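Local coordinates for protein hypothetical methylmalonyl-CoA decarboxylase alpha subunit (Sulfolobus tokodaii, PDB 1X0U) that is of unknown function but belongs to the carboxyl transferase family of the ClpP/crotonase clan and assembles from six copies, at residues K87-T92 with L245-L250; P262-G267 with F319-G324; E306-W311 with A346-R351; P400-I405 with A500-L505. All blocks are in the same frame, centred on the assembly; numbering follows the deposited sequence.

Contact 1 of 4, residues K87-T92 with L245-L250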
# COMPACT_ATOMS: atom_id res chain seq x y z
N LYS A 87 -22.77 -25.74 4.07
CA LYS A 87 -21.55 -26.39 3.59
C LYS A 87 -21.89 -27.19 2.35
O LYS A 87 -22.93 -27.84 2.28
CB LYS A 87 -21.01 -27.34 4.67
CG LYS A 87 -19.70 -26.92 5.34
CD LYS A 87 -19.84 -25.66 6.15
CE LYS A 87 -18.58 -25.35 6.95
NZ LYS A 87 -18.39 -26.26 8.13
N VAL A 88 -21.03 -27.10 1.34
CA VAL A 88 -21.18 -27.87 0.11
C VAL A 88 -19.83 -28.58 0.06
O VAL A 88 -18.82 -27.96 -0.21
CB VAL A 88 -21.34 -27.00 -1.16
CG1 VAL A 88 -21.52 -27.89 -2.37
CG2 VAL A 88 -22.54 -26.08 -1.03
N ASP A 89 -19.83 -29.88 0.35
CA ASP A 89 -18.59 -30.66 0.38
C ASP A 89 -17.64 -30.13 1.45
O ASP A 89 -16.43 -30.08 1.24
CB ASP A 89 -17.92 -30.67 -0.99
CG ASP A 89 -18.69 -31.50 -2.01
OD1 ASP A 89 -18.94 -32.69 -1.72
OD2 ASP A 89 -19.04 -30.98 -3.08
N GLY A 90 -18.19 -29.74 2.59
CA GLY A 90 -17.38 -29.23 3.69
C GLY A 90 -16.88 -27.81 3.53
O GLY A 90 -16.17 -27.30 4.39
N ARG A 91 -17.25 -27.17 2.42
CA ARG A 91 -16.82 -25.80 2.16
C ARG A 91 -18.00 -24.85 2.29
O ARG A 91 -19.11 -25.18 1.88
CB ARG A 91 -16.22 -25.70 0.76
CG ARG A 91 -15.05 -26.65 0.52
CD ARG A 91 -14.59 -26.62 -0.93
NE ARG A 91 -14.03 -25.34 -1.31
CZ ARG A 91 -13.84 -24.96 -2.58
NH1 ARG A 91 -14.19 -25.78 -3.57
NH2 ARG A 91 -13.28 -23.79 -2.85
N THR A 92 -17.76 -23.68 2.85
CA THR A 92 -18.83 -22.70 3.04
C THR A 92 -19.25 -21.94 1.79
O THR A 92 -18.42 -21.32 1.12
CB THR A 92 -18.44 -21.67 4.11
OG1 THR A 92 -18.11 -22.34 5.33
CG2 THR A 92 -19.60 -20.72 4.37
N LEU A 245 -24.31 -30.69 -10.74
CA LEU A 245 -23.40 -29.98 -11.61
C LEU A 245 -22.79 -28.80 -10.84
O LEU A 245 -21.58 -28.59 -10.89
CB LEU A 245 -24.16 -29.47 -12.85
CG LEU A 245 -23.45 -29.07 -14.16
CD1 LEU A 245 -23.82 -27.64 -14.49
CD2 LEU A 245 -21.95 -29.23 -14.06
N THR A 246 -23.61 -28.05 -10.10
CA THR A 246 -23.07 -26.92 -9.34
C THR A 246 -22.03 -27.41 -8.34
O THR A 246 -20.99 -26.77 -8.15
CB THR A 246 -24.15 -26.12 -8.57
OG1 THR A 246 -24.61 -26.90 -7.46
CG2 THR A 246 -25.31 -25.77 -9.47
N LYS A 247 -22.29 -28.55 -7.70
CA LYS A 247 -21.33 -29.11 -6.74
C LYS A 247 -20.02 -29.43 -7.46
O LYS A 247 -18.94 -29.23 -6.92
CB LYS A 247 -21.84 -30.40 -6.11
CG LYS A 247 -22.96 -30.26 -5.11
CD LYS A 247 -23.28 -31.64 -4.58
CE LYS A 247 -24.35 -31.61 -3.51
NZ LYS A 247 -24.51 -32.97 -2.91
N ARG A 248 -20.14 -29.95 -8.68
CA ARG A 248 -18.96 -30.32 -9.45
C ARG A 248 -18.21 -29.06 -9.89
O ARG A 248 -16.98 -29.01 -9.87
CB ARG A 248 -19.35 -31.16 -10.66
CG ARG A 248 -18.16 -31.80 -11.34
CD ARG A 248 -18.52 -32.48 -12.65
NE ARG A 248 -17.32 -32.88 -13.37
CZ ARG A 248 -17.29 -33.24 -14.65
NH1 ARG A 248 -18.41 -33.24 -15.36
NH2 ARG A 248 -16.14 -33.58 -15.22
N LEU A 249 -18.96 -28.04 -10.30
CA LEU A 249 -18.36 -26.79 -10.73
C LEU A 249 -17.60 -26.18 -9.56
O LEU A 249 -16.44 -25.82 -9.69
CB LEU A 249 -19.45 -25.82 -11.21
CG LEU A 249 -18.96 -24.46 -11.70
CD1 LEU A 249 -17.92 -24.68 -12.81
CD2 LEU A 249 -20.15 -23.63 -12.21
N LEU A 250 -18.26 -26.08 -8.41
CA LEU A 250 -17.61 -25.52 -7.22
C LEU A 250 -16.33 -26.25 -6.86
O LEU A 250 -15.36 -25.63 -6.41
CB LEU A 250 -18.56 -25.56 -6.02
CG LEU A 250 -19.71 -24.54 -5.98
CD1 LEU A 250 -20.68 -24.95 -4.88
CD2 LEU A 250 -19.15 -23.13 -5.73
O HOH W 1 -18.15 -28.84 -4.32
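The guanidinium of Arg91 meets Leu250 O at its edge, near its own plane. The bond from NH1 is weak, 3.1 Å from Arg91 NH1 to Leu250 O and bent to 133° at the hydrogen. NH2 of the same group is held outside the pair, by Leu253 O and Ser255 OG in the chain that follows the helix. The other flat group, the carboxylate of Asp89, brings OD2 to 4.2 Å from Lys247 CB and takes a hydrogen bond from a water, 2.6 Å from Asp89 OD2, that also donates to Lys247 O. The helix is therefore met partly through its carbonyls. Residues 88-91 form a type I' turn, closed by Val88 N to Arg91 O (2.8 Å) and Arg91 N to Val88 O, which makes strands 81-88 and 91-98 a beta hairpin with a two-residue loop. This hairpin belongs to the N-terminal sheet of the crotonase-type fold, and helix 239-252 packs at its tip. Beside these polar groups, Val88 turns CG1 anti to its backbone N (chi1 -179°), where that methyl lies 3.9 Å from Lys247 CG and 4.0 Å from Leu250 CD1. The side chains of Val88 and Leu250 cross at about a right angle. Beyond CG the Lys247 chain is extended, and Lys247 NZ stays 5.7 Å from Asp89 OD1, where some attraction would be expected but no salt bridge forms.

Contact 2 of 4, residues P262-G267 with F319-G324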
# COMPACT_ATOMS: atom_id res chain seq x y z
N PRO A 262 -8.65 -25.64 -5.36
CA PRO A 262 -8.32 -26.80 -4.52
C PRO A 262 -7.71 -28.01 -5.23
O PRO A 262 -8.15 -28.40 -6.31
CB PRO A 262 -9.66 -27.12 -3.85
CG PRO A 262 -10.65 -26.75 -4.91
CD PRO A 262 -10.10 -25.44 -5.44
N TYR A 263 -6.69 -28.57 -4.59
CA TYR A 263 -6.00 -29.75 -5.09
C TYR A 263 -6.95 -30.88 -4.71
O TYR A 263 -7.64 -30.78 -3.69
CB TYR A 263 -4.66 -29.90 -4.38
CG TYR A 263 -3.98 -31.22 -4.66
CD1 TYR A 263 -4.24 -32.34 -3.87
CD2 TYR A 263 -3.13 -31.37 -5.76
CE1 TYR A 263 -3.68 -33.57 -4.16
CE2 TYR A 263 -2.55 -32.61 -6.06
CZ TYR A 263 -2.84 -33.71 -5.25
OH TYR A 263 -2.29 -34.94 -5.55
N ILE A 264 -7.00 -31.95 -5.49
CA ILE A 264 -7.95 -33.01 -5.16
C ILE A 264 -7.55 -34.46 -5.45
O ILE A 264 -6.37 -34.78 -5.66
CB ILE A 264 -9.30 -32.73 -5.87
CG1 ILE A 264 -10.47 -33.09 -4.97
CG2 ILE A 264 -9.37 -33.50 -7.18
CD1 ILE A 264 -11.82 -32.78 -5.57
N ASP A 265 -8.58 -35.32 -5.42
CA ASP A 265 -8.50 -36.76 -5.68
C ASP A 265 -7.30 -37.21 -6.50
O ASP A 265 -7.15 -36.84 -7.67
CB ASP A 265 -9.78 -37.22 -6.39
CG ASP A 265 -10.40 -38.47 -5.78
OD1 ASP A 265 -11.11 -39.21 -6.51
OD2 ASP A 265 -10.20 -38.72 -4.56
N THR A 266 -6.45 -38.03 -5.89
CA THR A 266 -5.27 -38.54 -6.56
C THR A 266 -5.64 -39.27 -7.88
O THR A 266 -6.66 -38.96 -8.51
CB THR A 266 -4.50 -39.51 -5.62
OG1 THR A 266 -4.57 -39.03 -4.27
CG2 THR A 266 -3.03 -39.61 -6.03
N GLY A 267 -4.80 -40.21 -8.28
CA GLY A 267 -5.08 -41.04 -9.45
C GLY A 267 -4.30 -40.60 -10.67
O GLY A 267 -4.63 -40.97 -11.79
N PHE A 319 -12.90 -27.08 -17.58
CA PHE A 319 -12.04 -27.35 -16.44
C PHE A 319 -11.63 -28.82 -16.39
O PHE A 319 -12.32 -29.70 -16.91
CB PHE A 319 -12.76 -27.00 -15.13
CG PHE A 319 -13.16 -25.55 -15.01
CD1 PHE A 319 -14.51 -25.19 -14.98
CD2 PHE A 319 -12.20 -24.55 -14.93
CE1 PHE A 319 -14.89 -23.85 -14.85
CE2 PHE A 319 -12.57 -23.21 -14.81
CZ PHE A 319 -13.92 -22.86 -14.77
N ALA A 320 -10.50 -29.06 -15.75
CA ALA A 320 -9.97 -30.40 -15.60
C ALA A 320 -8.86 -30.32 -14.59
O ALA A 320 -8.51 -29.24 -14.13
CB ALA A 320 -9.42 -30.91 -16.93
N ARG A 321 -8.30 -31.46 -14.25
CA ARG A 321 -7.18 -31.47 -13.33
C ARG A 321 -6.02 -32.13 -14.02
O ARG A 321 -6.20 -33.05 -14.81
CB ARG A 321 -7.53 -32.23 -12.05
CG ARG A 321 -8.37 -31.42 -11.08
CD ARG A 321 -8.96 -32.27 -9.99
NE ARG A 321 -9.94 -31.52 -9.23
CZ ARG A 321 -9.65 -30.50 -8.43
NH1 ARG A 321 -8.39 -30.12 -8.30
NH2 ARG A 321 -10.61 -29.84 -7.79
N ILE A 322 -4.82 -31.63 -13.73
CA ILE A 322 -3.60 -32.20 -14.27
C ILE A 322 -2.70 -32.48 -13.09
O ILE A 322 -2.13 -31.56 -12.49
CB ILE A 322 -2.91 -31.25 -15.26
CG1 ILE A 322 -3.72 -31.22 -16.56
CG2 ILE A 322 -1.49 -31.73 -15.52
CD1 ILE A 322 -3.12 -30.38 -17.65
N ALA A 323 -2.60 -33.75 -12.73
CA ALA A 323 -1.80 -34.17 -11.58
C ALA A 323 -2.42 -33.56 -10.33
O ALA A 323 -1.72 -33.04 -9.47
CB ALA A 323 -0.35 -33.71 -11.74
N GLY A 324 -3.74 -33.59 -10.26
CA GLY A 324 -4.43 -33.06 -9.10
C GLY A 324 -4.77 -31.58 -9.08
O GLY A 324 -5.65 -31.17 -8.32
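Arg321 reaches Pro262 and Ile264 on a chain extended from CG to NE, and a turn at chi4 (-68°) then sets CZ off that line. The guanidinium offers its edge to Pro262 O: the main bond, 2.6 Å from Arg321 NH1 to Pro262 O, is fairly straight (158°) and lies in the plane of the carbonyl, while NH2 adds a weak second bond to the same oxygen. Over one face sits Ile264, its CB 3.4 Å above the plane and over the centre of the group, though the exact fit is doubtful, because Ile264 CG2 comes too close to Arg321 NE. Arg321 NH1 also reaches back within its own segment to Gly324 O, 2.9 Å away and from above the carbonyl plane. Gly324 O takes a further bond across the contact, 3.2 Å from Ile264 N, and a CA-H...O contact from Tyr263 CA. Having no side chain, Gly324 lets the Tyr263 ring come close, with Tyr263 CE2 at 3.6 Å from Gly324 CA. The loop after helix 239-252 is thereby laid on the tight turn joining strands 315-322 and 325-332, a turn whose amides Ala323 N and Gly324 N are bonded to the Asp300 carboxylate. The cationic group of Arg321, bonded to two backbone oxygens, would polarise both carbonyls, and the loop is tied to the turn by side chain and backbone together.

Contact 3 of 4, residues E306-W311 with A346-R351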
# COMPACT_ATOMS: atom_id res chain seq x y z
N GLU A 306 -17.01 -29.38 -19.33
CA GLU A 306 -17.06 -28.44 -20.43
C GLU A 306 -18.05 -27.30 -20.29
O GLU A 306 -19.25 -27.51 -20.12
CB GLU A 306 -17.30 -29.17 -21.75
CG GLU A 306 -17.06 -28.30 -22.96
CD GLU A 306 -16.94 -29.10 -24.23
OE1 GLU A 306 -16.67 -30.30 -24.15
OE2 GLU A 306 -17.11 -28.52 -25.32
N VAL A 307 -17.52 -26.08 -20.39
CA VAL A 307 -18.31 -24.86 -20.30
C VAL A 307 -18.81 -24.48 -21.70
O VAL A 307 -18.06 -24.59 -22.67
CB VAL A 307 -17.44 -23.70 -19.73
CG1 VAL A 307 -18.24 -22.40 -19.66
CG2 VAL A 307 -16.94 -24.06 -18.35
N HIS A 308 -20.05 -24.02 -21.79
CA HIS A 308 -20.63 -23.63 -23.08
C HIS A 308 -20.52 -24.76 -24.11
O HIS A 308 -20.32 -24.51 -25.30
CB HIS A 308 -19.91 -22.40 -23.62
CG HIS A 308 -20.58 -21.10 -23.27
ND1 HIS A 308 -19.86 -19.94 -23.04
CD2 HIS A 308 -21.89 -20.76 -23.17
CE1 HIS A 308 -20.71 -18.95 -22.82
NE2 HIS A 308 -21.94 -19.42 -22.89
N LYS A 309 -20.66 -26.00 -23.65
CA LYS A 309 -20.54 -27.16 -24.53
C LYS A 309 -21.33 -27.05 -25.84
O LYS A 309 -20.79 -27.33 -26.90
CB LYS A 309 -20.96 -28.42 -23.78
CG LYS A 309 -20.61 -29.71 -24.51
CD LYS A 309 -20.90 -30.94 -23.65
CE LYS A 309 -20.60 -32.23 -24.41
NZ LYS A 309 -20.77 -33.44 -23.56
N HIS A 310 -22.58 -26.62 -25.75
CA HIS A 310 -23.43 -26.52 -26.93
C HIS A 310 -23.45 -25.20 -27.68
O HIS A 310 -24.18 -25.06 -28.67
CB HIS A 310 -24.86 -26.93 -26.54
CG HIS A 310 -24.92 -28.25 -25.84
ND1 HIS A 310 -25.46 -28.40 -24.58
CD2 HIS A 310 -24.44 -29.46 -26.20
CE1 HIS A 310 -25.31 -29.65 -24.19
NE2 HIS A 310 -24.69 -30.32 -25.15
N TRP A 311 -22.66 -24.24 -27.24
CA TRP A 311 -22.60 -22.94 -27.92
C TRP A 311 -21.22 -22.78 -28.55
O TRP A 311 -20.20 -23.05 -27.91
CB TRP A 311 -22.86 -21.80 -26.91
CG TRP A 311 -22.98 -20.44 -27.54
CD1 TRP A 311 -23.84 -20.07 -28.53
CD2 TRP A 311 -22.24 -19.26 -27.19
NE1 TRP A 311 -23.69 -18.74 -28.82
CE2 TRP A 311 -22.72 -18.22 -28.01
CE3 TRP A 311 -21.23 -18.99 -26.26
CZ2 TRP A 311 -22.21 -16.91 -27.93
CZ3 TRP A 311 -20.73 -17.69 -26.19
CH2 TRP A 311 -21.22 -16.67 -27.02
N ALA A 346 -15.11 -16.35 -29.97
CA ALA A 346 -14.23 -15.36 -29.37
C ALA A 346 -14.85 -14.93 -28.03
O ALA A 346 -14.14 -14.79 -27.02
CB ALA A 346 -14.09 -14.15 -30.30
N ASP A 347 -16.18 -14.76 -28.00
CA ASP A 347 -16.86 -14.37 -26.76
C ASP A 347 -16.76 -15.46 -25.71
O ASP A 347 -16.43 -15.21 -24.55
CB ASP A 347 -18.34 -14.07 -27.02
CG ASP A 347 -18.55 -12.74 -27.70
OD1 ASP A 347 -17.65 -11.89 -27.62
OD2 ASP A 347 -19.62 -12.55 -28.31
N LYS A 348 -17.05 -16.68 -26.12
CA LYS A 348 -16.98 -17.83 -25.24
C LYS A 348 -15.57 -17.94 -24.63
O LYS A 348 -15.41 -17.97 -23.41
CB LYS A 348 -17.34 -19.07 -26.05
CG LYS A 348 -17.00 -20.42 -25.45
CD LYS A 348 -17.59 -21.49 -26.35
CE LYS A 348 -17.11 -22.89 -26.03
NZ LYS A 348 -17.86 -23.87 -26.89
N ALA A 349 -14.56 -17.99 -25.48
CA ALA A 349 -13.18 -18.11 -25.01
C ALA A 349 -12.73 -16.94 -24.13
O ALA A 349 -12.24 -17.14 -23.02
CB ALA A 349 -12.23 -18.25 -26.21
N ALA A 350 -12.92 -15.72 -24.63
CA ALA A 350 -12.50 -14.52 -23.90
C ALA A 350 -13.05 -14.44 -22.48
O ALA A 350 -12.31 -14.20 -21.54
CB ALA A 350 -12.87 -13.28 -24.69
N ARG A 351 -14.36 -14.66 -22.33
CA ARG A 351 -15.00 -14.60 -21.02
C ARG A 351 -14.45 -15.70 -20.12
O ARG A 351 -14.25 -15.51 -18.93
CB ARG A 351 -16.52 -14.75 -21.17
CG ARG A 351 -17.37 -13.79 -20.32
CD ARG A 351 -17.38 -14.19 -18.88
NE ARG A 351 -18.21 -13.33 -18.03
CZ ARG A 351 -19.52 -13.50 -17.80
NH1 ARG A 351 -20.20 -14.48 -18.38
NH2 ARG A 351 -20.13 -12.71 -16.93
O HOH W 2 -16.89 -25.77 -24.93
O HOH W 3 -18.29 -26.76 -27.68
O HOH W 4 -17.35 -19.19 -21.76
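Lys348 NZ is surrounded by several acceptors: it donates to Trp311 O at 2.7 Å, nearly along the C=O axis, and to His308 O at 3.0 Å, from above that carbonyl's plane. Ala312 O and Ile315 O, just past the 306-311 segment, and two waters, one 2.9 Å from Lys348 NZ and a second held more weakly, are also in reach, so that six acceptors share three N-H. The waters lie within hydrogen-bonding reach of Glu306 OE2 and the carbonyls of Val307 and Lys309, more acceptors than their protons can serve at once. The lysine chain is extended from CB to NZ, CG lying anti to the backbone N (chi1 165°). On the way Lys348 CB passes Trp311 CZ3 at 3.7 Å and Lys348 CD passes His308 CB. Trp311 CE3 in turn covers the centre of one face of the His308 ring, 3.4 Å above it. His308 O also accepts from Trp311 N, across the type I turn of residues 308-311, and the two donors approach from opposite faces of its plane. The imidazole is fixed through NE2 to Gly230 O, the indole through NE1 to Lys228 O. The contact thus joins the turn after strand 305-307 to helix 343-358, beside a neighbouring subunit whose Arg385 packs on Trp311. Four carbonyls and the Glu306 carboxylate, which also pairs with Arg292, would offset part of the positive charge expected on this buried lysine.

Contact 4 of 4, residues P400-I405 with A500-L505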
# COMPACT_ATOMS: atom_id res chain seq x y z
N PRO A 400 -0.62 -18.68 -14.66
CA PRO A 400 0.28 -19.38 -15.57
C PRO A 400 -0.40 -19.64 -16.91
O PRO A 400 -1.59 -19.97 -16.96
CB PRO A 400 0.58 -20.67 -14.82
CG PRO A 400 0.62 -20.18 -13.38
CD PRO A 400 -0.61 -19.29 -13.32
N LYS A 401 0.34 -19.48 -18.00
CA LYS A 401 -0.21 -19.72 -19.32
C LYS A 401 0.77 -20.53 -20.17
O LYS A 401 1.93 -20.15 -20.33
CB LYS A 401 -0.54 -18.39 -20.00
CG LYS A 401 -1.74 -17.68 -19.38
CD LYS A 401 -1.93 -16.29 -19.97
CE LYS A 401 -0.75 -15.39 -19.62
NZ LYS A 401 -0.92 -14.08 -20.26
N ILE A 402 0.30 -21.66 -20.68
CA ILE A 402 1.12 -22.54 -21.52
C ILE A 402 0.35 -22.89 -22.77
O ILE A 402 -0.84 -23.25 -22.71
CB ILE A 402 1.49 -23.86 -20.79
CG1 ILE A 402 2.30 -23.57 -19.54
CG2 ILE A 402 2.33 -24.73 -21.71
CD1 ILE A 402 2.56 -24.80 -18.68
N THR A 403 1.02 -22.79 -23.91
CA THR A 403 0.40 -23.11 -25.18
C THR A 403 1.06 -24.35 -25.80
O THR A 403 2.29 -24.48 -25.81
CB THR A 403 0.50 -21.94 -26.17
OG1 THR A 403 -0.28 -20.84 -25.68
CG2 THR A 403 -0.03 -22.33 -27.54
N VAL A 404 0.22 -25.26 -26.28
CA VAL A 404 0.68 -26.46 -26.94
C VAL A 404 0.01 -26.47 -28.30
O VAL A 404 -1.20 -26.69 -28.42
CB VAL A 404 0.30 -27.75 -26.20
CG1 VAL A 404 0.74 -28.96 -27.01
CG2 VAL A 404 0.95 -27.79 -24.83
N ILE A 405 0.80 -26.21 -29.34
CA ILE A 405 0.30 -26.18 -30.70
C ILE A 405 0.27 -27.60 -31.25
O ILE A 405 1.32 -28.23 -31.44
CB ILE A 405 1.18 -25.26 -31.56
CG1 ILE A 405 1.14 -23.84 -30.98
CG2 ILE A 405 0.73 -25.30 -33.01
CD1 ILE A 405 1.98 -22.80 -31.71
N ALA A 500 5.17 -30.33 -15.55
CA ALA A 500 6.42 -29.70 -15.12
C ALA A 500 6.31 -28.18 -15.24
O ALA A 500 6.82 -27.45 -14.40
CB ALA A 500 7.61 -30.21 -15.95
N GLY A 501 5.64 -27.72 -16.29
CA GLY A 501 5.48 -26.29 -16.50
C GLY A 501 4.63 -25.65 -15.41
O GLY A 501 5.02 -24.64 -14.82
N LEU A 502 3.47 -26.24 -15.13
CA LEU A 502 2.58 -25.72 -14.10
C LEU A 502 3.28 -25.73 -12.73
O LEU A 502 3.20 -24.76 -12.00
CB LEU A 502 1.29 -26.54 -14.03
CG LEU A 502 0.36 -26.50 -15.25
CD1 LEU A 502 -0.92 -27.26 -14.94
CD2 LEU A 502 0.04 -25.06 -15.62
N GLU A 503 3.95 -26.83 -12.41
CA GLU A 503 4.68 -26.98 -11.15
C GLU A 503 5.61 -25.78 -10.93
O GLU A 503 5.68 -25.22 -9.83
CB GLU A 503 5.52 -28.26 -11.18
CG GLU A 503 6.61 -28.37 -10.11
CD GLU A 503 6.10 -28.92 -8.79
OE1 GLU A 503 6.91 -29.07 -7.85
OE2 GLU A 503 4.89 -29.20 -8.71
N MET A 504 6.32 -25.41 -11.99
CA MET A 504 7.25 -24.30 -11.94
C MET A 504 6.51 -22.96 -11.88
O MET A 504 6.92 -22.05 -11.17
CB MET A 504 8.16 -24.37 -13.18
CG MET A 504 9.19 -23.25 -13.34
SD MET A 504 8.51 -21.72 -14.03
CE MET A 504 8.35 -22.14 -15.76
N LEU A 505 5.40 -22.86 -12.61
CA LEU A 505 4.62 -21.64 -12.66
C LEU A 505 3.62 -21.36 -11.53
O LEU A 505 3.07 -20.26 -11.47
CB LEU A 505 3.87 -21.60 -13.99
CG LEU A 505 4.79 -21.55 -15.22
CD1 LEU A 505 3.97 -21.71 -16.49
CD2 LEU A 505 5.56 -20.24 -15.21
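Pro400 and Leu505 make the closest apolar contact, their side chains sliding past each other in opposite directions with Pro400 CB 3.5 Å from Leu505 CB. Leu505 CD1 touches both Pro400 CB and Ile402 CG1, each at 3.9 Å, and there the isoleucine and leucine side chains cross obliquely. Ile402 carries CG1 anti to its carbonyl carbon (chi1 -61°), and from CG1 its CD1 reaches 4.0 Å from Leu502 CD2. Contacts of side chain with backbone form a second group. Ile402 CD1 also lies 3.9 Å from Gly501 CA, close to the helix backbone because Gly501 carries no side chain, and Pro400 CG approaches Leu505 O at 3.1 Å, a short carbon-oxygen contact at the last residue of the helix. Strand 401-406 runs between strands 363-369 and 426-429 in the second sheet of the crotonase-type fold, and helix 494-505, near the C terminus, covers its start; in these segments the two axes are 9.4 Å apart at closest approach and nearly antiparallel, at 165°. No hydrogen bond crosses between them. Polar bonds instead hold the strand to its surroundings: Lys401 N is bonded to Asp425 OD2, and Lys401 NZ to the carbonyls of Phe394 and Ala397. Leu426 extends the apolar layer, touching Ile402, Met504 and Leu505, and the helix packs Leu505 against Leu121 and Met504 against Trp85 of a neighbouring subunit.

Overall arrangement
From the N terminus, contact 1 closes first: it brings helix 239-252 back to the hairpin of the first sheet, over 152 intervening residues. Contact 2 opens next, in the loop that follows the helix, and crosses contact 3, since residues 306-311 fall inside the loop it closes while 346-351 come after it. Contact 4 then closes separately near the C terminus. Contacts 2, 3 and 4 all reach the second sheet, on strands 315-322, 305-307 and 401-406. Phe319 joins three of the four, packing on Leu249 from contact 1 and on Val307 from contact 3, where helix 239-252 comes up against the second sheet. Contacts 1 and 4 lie farthest apart, centres 27 Å from each other.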